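Local coordinates for protein Cyp101j2 (Sphingobium yanoikuyae, PDB 5KYO) that is a haem-containing cytochrome P450 monooxygenase that probably hydroxylates the monoterpene 1,8-cineole, at residues R404-A409 / P423-W428; R43-D48 / M75-N80; R131-L136 / G248-R253. One frame throughout, in Å; residues are numbered along the deposited sequence.

Contact 1: residues R404-A409 / P423-W428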
loop_
_atom_site.group_PDB
_atom_site.type_symbol
_atom_site.label_atom_id
_atom_site.label_comp_id
_atom_site.label_asym_id
_atom_site.label_seq_id
_atom_site.Cartn_x
_atom_site.Cartn_y
_atom_site.Cartn_z
ATOM N N ARG A 404 14.605 13.364 16.025
ATOM C CA ARG A 404 14.922 13.837 14.683
ATOM C C ARG A 404 15.752 12.792 13.958
ATOM O O ARG A 404 16.179 11.821 14.558
ATOM C CB ARG A 404 15.683 15.159 14.750
ATOM C CG ARG A 404 17.094 14.987 15.287
ATOM C CD ARG A 404 17.957 16.210 15.025
ATOM N NE ARG A 404 19.381 15.901 15.168
ATOM C CZ ARG A 404 20.363 16.779 14.971
ATOM N NH1 ARG A 404 20.066 18.027 14.640
ATOM N NH2 ARG A 404 21.636 16.413 15.125
ATOM N N ILE A 405 15.985 12.986 12.667
ATOM C CA ILE A 405 16.896 12.104 11.942
ATOM C C ILE A 405 18.277 12.214 12.556
ATOM O O ILE A 405 18.707 13.320 12.860
ATOM C CB ILE A 405 16.986 12.469 10.438
ATOM C CG1 ILE A 405 15.592 12.513 9.803
ATOM C CG2 ILE A 405 17.897 11.467 9.718
ATOM C CD1 ILE A 405 14.894 11.172 9.766
ATOM N N GLU A 406 18.977 11.097 12.738
ATOM C CA GLU A 406 20.309 11.170 13.323
ATOM C C GLU A 406 21.185 12.051 12.452
ATOM O O GLU A 406 21.188 11.908 11.226
ATOM C CB GLU A 406 20.942 9.794 13.490
ATOM C CG GLU A 406 22.312 9.832 14.188
ATOM C CD GLU A 406 22.743 8.454 14.680
ATOM O OE1 GLU A 406 23.020 7.580 13.842
ATOM O OE2 GLU A 406 22.792 8.237 15.904
ATOM N N ASP A 407 21.871 12.982 13.116
ATOM C CA ASP A 407 22.764 13.954 12.505
ATOM C C ASP A 407 22.035 14.800 11.471
ATOM O O ASP A 407 22.662 15.452 10.624
ATOM C CB ASP A 407 23.972 13.229 11.907
ATOM C CG ASP A 407 24.788 12.491 12.973
ATOM O OD1 ASP A 407 24.977 13.064 14.069
ATOM O OD2 ASP A 407 25.229 11.348 12.734
ATOM N N ASP A 408 20.705 14.812 11.585
ATOM C CA ASP A 408 19.798 15.430 10.609
ATOM C C ASP A 408 20.175 15.087 9.169
ATOM O O ASP A 408 20.138 15.953 8.283
ATOM C CB ASP A 408 19.764 16.954 10.802
ATOM C CG ASP A 408 18.560 17.604 10.127
ATOM O OD1 ASP A 408 17.491 16.953 10.035
ATOM O OD2 ASP A 408 18.679 18.774 9.698
ATOM N N ALA A 409 20.547 13.831 8.938
ATOM C CA ALA A 409 20.862 13.348 7.588
ATOM C C ALA A 409 19.711 13.590 6.595
ATOM O O ALA A 409 18.551 13.649 6.978
ATOM C CB ALA A 409 21.219 11.852 7.628
ATOM N N PRO A 423 15.760 3.144 4.662
ATOM C CA PRO A 423 15.914 3.016 6.117
ATOM C C PRO A 423 16.634 4.191 6.758
ATOM O O PRO A 423 17.706 4.589 6.305
ATOM C CB PRO A 423 16.726 1.728 6.267
ATOM C CG PRO A 423 16.248 0.879 5.129
ATOM C CD PRO A 423 15.960 1.841 3.983
ATOM N N PHE A 424 16.036 4.755 7.797
ATOM C CA PHE A 424 16.636 5.926 8.439
ATOM C C PHE A 424 16.737 5.718 9.942
ATOM O O PHE A 424 16.047 4.885 10.516
ATOM C CB PHE A 424 15.824 7.186 8.122
ATOM C CG PHE A 424 14.367 7.085 8.505
ATOM C CD1 PHE A 424 13.434 6.533 7.628
ATOM C CD2 PHE A 424 13.925 7.543 9.743
ATOM C CE1 PHE A 424 12.086 6.439 7.988
ATOM C CE2 PHE A 424 12.584 7.467 10.102
ATOM C CZ PHE A 424 11.664 6.901 9.226
ATOM N N VAL A 425 17.605 6.495 10.575
ATOM C CA VAL A 425 17.838 6.377 11.996
ATOM C C VAL A 425 17.275 7.617 12.685
ATOM O O VAL A 425 17.494 8.762 12.228
ATOM C CB VAL A 425 19.353 6.211 12.288
ATOM C CG1 VAL A 425 19.672 6.390 13.765
ATOM C CG2 VAL A 425 19.831 4.838 11.792
ATOM N N LEU A 426 16.532 7.383 13.762
ATOM C CA LEU A 426 16.010 8.455 14.603
ATOM C C LEU A 426 16.809 8.521 15.886
ATOM O O LEU A 426 17.334 7.521 16.330
ATOM C CB LEU A 426 14.537 8.236 14.934
ATOM C CG LEU A 426 13.512 8.246 13.799
ATOM C CD1 LEU A 426 12.102 8.028 14.358
ATOM C CD2 LEU A 426 13.606 9.562 13.020
ATOM N N GLU A 427 16.916 9.716 16.462
ATOM C CA GLU A 427 17.643 9.923 17.708
ATOM C C GLU A 427 16.825 10.833 18.586
ATOM O O GLU A 427 16.061 11.670 18.090
ATOM C CB GLU A 427 19.034 10.528 17.463
ATOM C CG GLU A 427 19.008 11.907 16.836
ATOM C CD GLU A 427 20.399 12.555 16.763
ATOM O OE1 GLU A 427 21.301 12.148 17.521
ATOM O OE2 GLU A 427 20.596 13.466 15.928
ATOM N N TRP A 428 16.978 10.657 19.899
ATOM C CA TRP A 428 16.243 11.440 20.897
ATOM C C TRP A 428 17.080 11.582 22.159
ATOM O O TRP A 428 17.987 10.785 22.387
ATOM C CB TRP A 428 14.890 10.783 21.233
ATOM C CG TRP A 428 14.975 9.370 21.611
ATOM C CD1 TRP A 428 15.120 8.845 22.882
ATOM C CD2 TRP A 428 14.849 8.230 20.735
ATOM N NE1 TRP A 428 15.117 7.469 22.819
ATOM C CE2 TRP A 428 14.960 7.075 21.520
ATOM C CE3 TRP A 428 14.669 8.109 19.354
ATOM C CZ2 TRP A 428 14.897 5.781 20.973
ATOM C CZ3 TRP A 428 14.608 6.830 18.810
ATOM C CH2 TRP A 428 14.730 5.687 19.618
HETATM O O HOH W 1 22.620 9.647 17.978
#
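Glu427 lays its side chain alongside that of Arg404, both pointing the same way. Its CG sits between the backbone N and the carbonyl carbon (chi1 63°), which lifts the carboxylate off the strand and over the turn that follows Arg404. NE and NH2 of Arg404 both converge on Glu427 OE2. NE donates to OE2 at 2.8 Å, a salt bridge that runs in the guanidinium plane, and the more bent bond from NH2 spans 3.2 Å. A third donor, Asp407 N, meets Glu427 OE2 at 3.1 Å from above the carboxylate plane. In the backbone, Arg404 and Glu427 form a hydrogen-bonded antiparallel pair, and Glu406 N extends the pairing to Val425 O at 2.8 Å. Strand 404-405 is an edge of a small three-stranded antiparallel sheet, with 425-427 in the middle and 169-171 beyond. Apolar side chains pack apart from the charges. Ile405 CD1 lies 3.8 Å from Phe424 CD2 and 3.9 Å from Leu426 CD2, and helix 273-288 covers Ile405 and Leu426. Glu406 stretches along Val425, its CB 3.6 Å from Val425 CG1, and its OE2 forms a salt bridge with Arg169. A water donates to Glu427 OE1. The three N-H donors on OE2 probably stabilise the charge of Glu427, and Arg169 that of Glu406; together they would offset the closeness of the two carboxylates.

Contact 2: residues R43-D48 / M75-N80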
loop_
_atom_site.group_PDB
_atom_site.type_symbol
_atom_site.label_atom_id
_atom_site.label_comp_id
_atom_site.label_asym_id
_atom_site.label_seq_id
_atom_site.Cartn_x
_atom_site.Cartn_y
_atom_site.Cartn_z
ATOM N N ARG A 43 4.785 10.720 -27.256
ATOM C CA ARG A 43 4.371 10.334 -25.906
ATOM C C ARG A 43 5.387 9.444 -25.193
ATOM O O ARG A 43 5.096 8.883 -24.138
ATOM C CB ARG A 43 3.013 9.633 -25.955
ATOM C CG ARG A 43 1.949 10.475 -26.644
ATOM C CD ARG A 43 0.615 10.369 -25.945
ATOM N NE ARG A 43 -0.441 11.076 -26.666
ATOM C CZ ARG A 43 -1.680 11.214 -26.215
ATOM N NH1 ARG A 43 -2.015 10.699 -25.041
ATOM N NH2 ARG A 43 -2.584 11.871 -26.927
ATOM N N VAL A 44 6.584 9.334 -25.760
ATOM C CA VAL A 44 7.664 8.537 -25.174
ATOM C C VAL A 44 8.417 9.278 -24.052
ATOM O O VAL A 44 8.753 10.459 -24.211
ATOM C CB VAL A 44 8.657 8.112 -26.273
ATOM C CG1 VAL A 44 9.843 7.379 -25.676
ATOM C CG2 VAL A 44 7.945 7.244 -27.287
ATOM N N PHE A 45 8.670 8.589 -22.931
ATOM C CA PHE A 45 9.380 9.173 -21.788
ATOM C C PHE A 45 10.085 8.077 -20.978
ATOM O O PHE A 45 9.745 6.901 -21.094
ATOM C CB PHE A 45 8.401 10.037 -20.957
ATOM C CG PHE A 45 7.554 9.278 -19.965
ATOM C CD1 PHE A 45 7.467 9.686 -18.634
ATOM C CD2 PHE A 45 6.867 8.142 -20.356
ATOM C CE1 PHE A 45 6.679 9.011 -17.743
ATOM C CE2 PHE A 45 6.089 7.468 -19.467
ATOM C CZ PHE A 45 5.993 7.891 -18.157
ATOM N N ASP A 46 11.111 8.469 -20.225
ATOM C CA ASP A 46 12.064 7.533 -19.624
ATOM C C ASP A 46 11.703 7.214 -18.184
ATOM O O ASP A 46 12.281 7.760 -17.239
ATOM C CB ASP A 46 13.487 8.110 -19.729
ATOM C CG ASP A 46 14.565 7.159 -19.204
ATOM O OD1 ASP A 46 14.250 5.989 -18.896
ATOM O OD2 ASP A 46 15.742 7.580 -19.118
ATOM N N PHE A 47 10.753 6.297 -18.018
ATOM C CA PHE A 47 10.162 6.060 -16.707
ATOM C C PHE A 47 10.358 4.615 -16.257
ATOM O O PHE A 47 9.958 3.679 -16.953
ATOM C CB PHE A 47 8.692 6.415 -16.753
ATOM C CG PHE A 47 8.010 6.345 -15.411
ATOM C CD1 PHE A 47 8.142 7.379 -14.478
ATOM C CD2 PHE A 47 7.256 5.232 -15.076
ATOM C CE1 PHE A 47 7.538 7.294 -13.248
ATOM C CE2 PHE A 47 6.636 5.132 -13.846
ATOM C CZ PHE A 47 6.774 6.159 -12.928
ATOM N N ASP A 48 11.018 4.433 -15.116
ATOM C CA ASP A 48 11.161 3.102 -14.504
ATOM C C ASP A 48 10.544 3.175 -13.096
ATOM O O ASP A 48 11.039 3.899 -12.232
ATOM C CB ASP A 48 12.638 2.656 -14.445
ATOM C CG ASP A 48 12.802 1.158 -14.202
ATOM O OD1 ASP A 48 11.808 0.514 -13.825
ATOM O OD2 ASP A 48 13.920 0.621 -14.390
ATOM N N MET A 75 1.421 9.191 -21.057
ATOM C CA MET A 75 2.698 8.932 -21.719
ATOM C C MET A 75 2.972 7.431 -21.781
ATOM O O MET A 75 2.223 6.630 -21.215
ATOM C CB MET A 75 3.848 9.652 -20.991
ATOM C CG MET A 75 3.721 11.169 -20.956
ATOM S SD MET A 75 3.950 11.928 -22.594
ATOM C CE MET A 75 5.723 11.805 -22.739
ATOM N N TRP A 76 4.058 7.060 -22.459
ATOM C CA TRP A 76 4.416 5.660 -22.667
ATOM C C TRP A 76 5.914 5.481 -22.463
ATOM O O TRP A 76 6.713 6.293 -22.933
ATOM C CB TRP A 76 4.007 5.203 -24.073
ATOM C CG TRP A 76 4.246 3.752 -24.367
ATOM C CD1 TRP A 76 3.341 2.732 -24.252
ATOM C CD2 TRP A 76 5.459 3.157 -24.849
ATOM N NE1 TRP A 76 3.921 1.545 -24.615
ATOM C CE2 TRP A 76 5.220 1.776 -24.986
ATOM C CE3 TRP A 76 6.726 3.657 -25.168
ATOM C CZ2 TRP A 76 6.199 0.888 -25.427
ATOM C CZ3 TRP A 76 7.700 2.775 -25.605
ATOM C CH2 TRP A 76 7.428 1.404 -25.740
ATOM N N THR A 77 6.286 4.429 -21.742
ATOM C CA THR A 77 7.683 4.164 -21.398
ATOM C C THR A 77 8.095 2.797 -21.931
ATOM O O THR A 77 7.331 1.836 -21.842
ATOM C CB THR A 77 7.924 4.225 -19.853
ATOM O OG1 THR A 77 9.268 3.821 -19.531
ATOM C CG2 THR A 77 6.934 3.324 -19.116
ATOM N N PRO A 78 9.309 2.702 -22.494
ATOM C CA PRO A 78 9.817 1.417 -22.993
ATOM C C PRO A 78 10.208 0.440 -21.883
ATOM O O PRO A 78 10.407 -0.740 -22.162
ATOM C CB PRO A 78 11.056 1.822 -23.799
ATOM C CG PRO A 78 11.521 3.087 -23.147
ATOM C CD PRO A 78 10.251 3.807 -22.761
ATOM N N HIS A 79 10.332 0.928 -20.651
ATOM C CA HIS A 79 10.772 0.089 -19.537
ATOM C C HIS A 79 9.676 -0.885 -19.093
ATOM O O HIS A 79 8.491 -0.617 -19.295
ATOM C CB HIS A 79 11.206 0.961 -18.357
ATOM C CG HIS A 79 12.457 1.742 -18.612
ATOM N ND1 HIS A 79 13.690 1.356 -18.125
ATOM C CD2 HIS A 79 12.671 2.878 -19.316
ATOM C CE1 HIS A 79 14.607 2.225 -18.518
ATOM N NE2 HIS A 79 14.013 3.157 -19.241
ATOM N N ASN A 80 10.082 -2.013 -18.510
ATOM C CA ASN A 80 9.141 -2.960 -17.899
ATOM C C ASN A 80 8.053 -3.432 -18.871
ATOM O O ASN A 80 6.876 -3.219 -18.636
ATOM C CB ASN A 80 8.509 -2.309 -16.647
ATOM C CG ASN A 80 9.541 -1.986 -15.580
ATOM O OD1 ASN A 80 10.415 -2.803 -15.282
ATOM N ND2 ASN A 80 9.474 -0.773 -15.027
HETATM O O HOH W 2 8.243 1.899 -15.660
HETATM O O HOH W 3 13.230 -1.935 -14.314
#
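The backbones of 43-48 and 75-80 run 35° apart and join at a single bridge between Val44 and Trp76, where Trp76 N donates to Arg43 O at 2.7 Å and Phe45 N donates to Trp76 O at 3.0 Å. Segment 43-48 is loop, and it lies along strand 74-77, an outermost strand of the mixed five-stranded sheet of this P450. The Phe45 ring is held between two methylene groups. Met75 CB sits over one face in a CH-pi contact, 3.7 Å from the ring centroid, and Phe47 CB lies against the opposite face, toward its rim. Both phenylalanine side chains also touch Ile66 of helix 59-69 and Val85 of strand 83-86. The Met75 chain bends at chi2 and chi3, which curls CE back to 3.3 Å from Arg43 O. Trp76 packs edge-to-face with Trp84.

Past the bridge, side chains take over the pairing. Thr77 OG1 donates to Phe47 O at 2.7 Å, in the carbonyl plane and on a lone pair. The same hydroxyl oxygen accepts from His79 N, an ST turn that bends the chain after the strand. His79 NE2 makes a weak, strongly bent bond to Asp46 OD1, the ring and carboxylate planes nearly parallel. At the far end Asn80 ND2 donates to Asp48 OD1 at 2.9 Å, from above the carboxylate plane. One water receives a bond from Asn80 ND2 and donates to Phe47 O, 2.8 Å away.

Contact 3: residues R131-L136 / G248-R253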
loop_
_atom_site.group_PDB
_atom_site.type_symbol
_atom_site.label_atom_id
_atom_site.label_comp_id
_atom_site.label_asym_id
_atom_site.label_seq_id
_atom_site.Cartn_x
_atom_site.Cartn_y
_atom_site.Cartn_z
ATOM N N ARG A 131 -17.612 -8.533 -7.228
ATOM C CA ARG A 131 -18.572 -8.020 -6.253
ATOM C C ARG A 131 -18.642 -8.805 -4.941
ATOM O O ARG A 131 -18.423 -8.224 -3.878
ATOM C CB ARG A 131 -19.985 -7.973 -6.842
ATOM C CG ARG A 131 -20.991 -7.526 -5.814
ATOM C CD ARG A 131 -22.347 -7.162 -6.390
ATOM N NE ARG A 131 -23.256 -6.608 -5.379
ATOM C CZ ARG A 131 -23.602 -7.197 -4.233
ATOM N NH1 ARG A 131 -23.147 -8.406 -3.919
ATOM N NH2 ARG A 131 -24.434 -6.578 -3.401
ATOM N N PRO A 132 -18.956 -10.116 -5.002
ATOM C CA PRO A 132 -19.195 -10.781 -3.714
ATOM C C PRO A 132 -17.936 -10.865 -2.871
ATOM O O PRO A 132 -18.024 -10.849 -1.647
ATOM C CB PRO A 132 -19.653 -12.181 -4.106
ATOM C CG PRO A 132 -19.835 -12.149 -5.616
ATOM C CD PRO A 132 -18.952 -11.083 -6.116
ATOM N N PHE A 133 -16.780 -10.945 -3.520
ATOM C CA PHE A 133 -15.523 -11.021 -2.792
ATOM C C PHE A 133 -15.189 -9.695 -2.130
ATOM O O PHE A 133 -14.742 -9.671 -0.979
ATOM C CB PHE A 133 -14.398 -11.467 -3.719
ATOM C CG PHE A 133 -14.520 -12.897 -4.133
ATOM C CD1 PHE A 133 -13.994 -13.903 -3.338
ATOM C CD2 PHE A 133 -15.178 -13.240 -5.303
ATOM C CE1 PHE A 133 -14.105 -15.229 -3.710
ATOM C CE2 PHE A 133 -15.300 -14.565 -5.681
ATOM C CZ PHE A 133 -14.759 -15.561 -4.881
ATOM N N ARG A 134 -15.424 -8.603 -2.856
ATOM C CA ARG A 134 -15.271 -7.253 -2.316
ATOM C C ARG A 134 -16.112 -7.058 -1.056
ATOM O O ARG A 134 -15.657 -6.475 -0.067
ATOM C CB ARG A 134 -15.661 -6.217 -3.367
ATOM C CG ARG A 134 -15.621 -4.772 -2.880
ATOM C CD ARG A 134 -16.352 -3.849 -3.846
ATOM N NE ARG A 134 -15.804 -2.495 -3.830
ATOM C CZ ARG A 134 -16.346 -1.477 -3.171
ATOM N NH1 ARG A 134 -17.460 -1.660 -2.477
ATOM N NH2 ARG A 134 -15.773 -0.278 -3.210
ATOM N N SER A 135 -17.345 -7.545 -1.088
ATOM C CA SER A 135 -18.204 -7.482 0.098
ATOM C C SER A 135 -17.574 -8.217 1.277
ATOM O O SER A 135 -17.532 -7.703 2.394
ATOM C CB SER A 135 -19.587 -8.066 -0.203
ATOM O OG SER A 135 -20.258 -7.289 -1.181
ATOM N N LEU A 136 -17.068 -9.413 1.004
ATOM C CA LEU A 136 -16.471 -10.270 2.023
ATOM C C LEU A 136 -15.236 -9.635 2.637
ATOM O O LEU A 136 -15.059 -9.658 3.852
ATOM C CB LEU A 136 -16.100 -11.618 1.423
ATOM C CG LEU A 136 -15.969 -12.808 2.370
ATOM C CD1 LEU A 136 -17.339 -13.298 2.822
ATOM C CD2 LEU A 136 -15.189 -13.913 1.688
ATOM N N GLY A 248 -19.070 -17.712 5.647
ATOM C CA GLY A 248 -19.657 -16.802 4.687
ATOM C C GLY A 248 -19.977 -17.498 3.377
ATOM O O GLY A 248 -19.692 -18.683 3.200
ATOM N N GLU A 249 -20.589 -16.759 2.460
ATOM C CA GLU A 249 -20.816 -17.235 1.097
ATOM C C GLU A 249 -20.440 -16.118 0.137
ATOM O O GLU A 249 -20.281 -14.971 0.557
ATOM C CB GLU A 249 -22.273 -17.657 0.894
ATOM C CG GLU A 249 -22.730 -18.770 1.819
ATOM C CD GLU A 249 -23.960 -19.488 1.304
ATOM O OE1 GLU A 249 -24.917 -18.805 0.882
ATOM O OE2 GLU A 249 -23.965 -20.736 1.317
ATOM N N VAL A 250 -20.282 -16.444 -1.143
ATOM C CA VAL A 250 -20.105 -15.404 -2.148
ATOM C C VAL A 250 -21.134 -15.531 -3.273
ATOM O O VAL A 250 -21.894 -14.594 -3.534
ATOM C CB VAL A 250 -18.672 -15.409 -2.730
ATOM C CG1 VAL A 250 -17.720 -14.675 -1.798
ATOM C CG2 VAL A 250 -18.186 -16.839 -2.986
ATOM N N GLY A 251 -21.187 -16.692 -3.915
ATOM C CA GLY A 251 -22.188 -16.931 -4.936
ATOM C C GLY A 251 -23.378 -17.655 -4.341
ATOM O O GLY A 251 -24.177 -18.255 -5.056
ATOM N N GLY A 252 -23.506 -17.592 -3.021
ATOM C CA GLY A 252 -24.495 -18.393 -2.323
ATOM C C GLY A 252 -23.921 -19.768 -2.054
ATOM O O GLY A 252 -24.617 -20.675 -1.593
ATOM N N ARG A 253 -22.635 -19.909 -2.365
ATOM C CA ARG A 253 -21.867 -21.118 -2.098
ATOM C C ARG A 253 -20.722 -20.783 -1.157
ATOM O O ARG A 253 -20.194 -19.655 -1.182
ATOM C CB ARG A 253 -21.309 -21.716 -3.391
ATOM C CG ARG A 253 -20.482 -20.715 -4.208
ATOM C CD ARG A 253 -19.374 -21.391 -5.020
ATOM N NE ARG A 253 -18.530 -20.423 -5.731
ATOM C CZ ARG A 253 -17.380 -19.938 -5.264
ATOM N NH1 ARG A 253 -16.921 -20.326 -4.076
ATOM N NH2 ARG A 253 -16.684 -19.066 -5.985
#
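Val250 pushes its side chain against Pro132 and Phe133 at the start of helix 131-140. This is the tight part of the contact, and its side-chain packing is apolar. Pro132 CB lies 3.6 Å from Val250 CB. The same CB also makes a van der Waals contact with the backbone, 3.3 Å from Val250 O. The ring of Phe133 turns one face to Val250, with CG1 over its centre at 4.1 Å from the centroid and 12° off the ring normal, a CH-pi contact. Val250 CG1 is placed there because it lies beside the backbone N, anti to the carbonyl carbon (chi1 -81°). Leu136, one turn further along the helix, adds a looser touch: its CD1 is 4.1 Å from Glu249 O.

No hydrogen bond joins the two segments. The other side is more open: Glu249, Gly251 and Gly252 are exposed to solvent. Arg253 also reaches the ring: its NH2 approaches the edge of Phe133, 4.1 Å from CZ, with the ring and guanidinium planes 53° apart. Its guanidinium is turned to Glu259 of helix 257-270 in a salt bridge.

Segment 248-253 lies in the loop between helix 241-246 and helix 257-270, and here it rests on helix 131-140. Leu255 packs against both Phe133 and Leu136, Pro122 and Leu125 also touch Phe133, and the haem lies about 7 Å from that side chain.

From the N terminus the chain first closes contact 2, where 43-48 meets 75-80, closing a loop that contains helix 59-69. It ties the N-terminal loop to the outer strand of the five-stranded sheet. Contact 3 then closes a much longer loop, with 111 mostly helical residues between 131-136 and 248-253, and holds an interhelical turn to a helix near the haem. Contact 1 comes last and is short, joining two strands near the C terminus in the small sheet. The three follow in series, so none nests in or crosses another. Contacts 1 and 3 lie on opposite sides of the chain's centre, their centres about 46 Å apart.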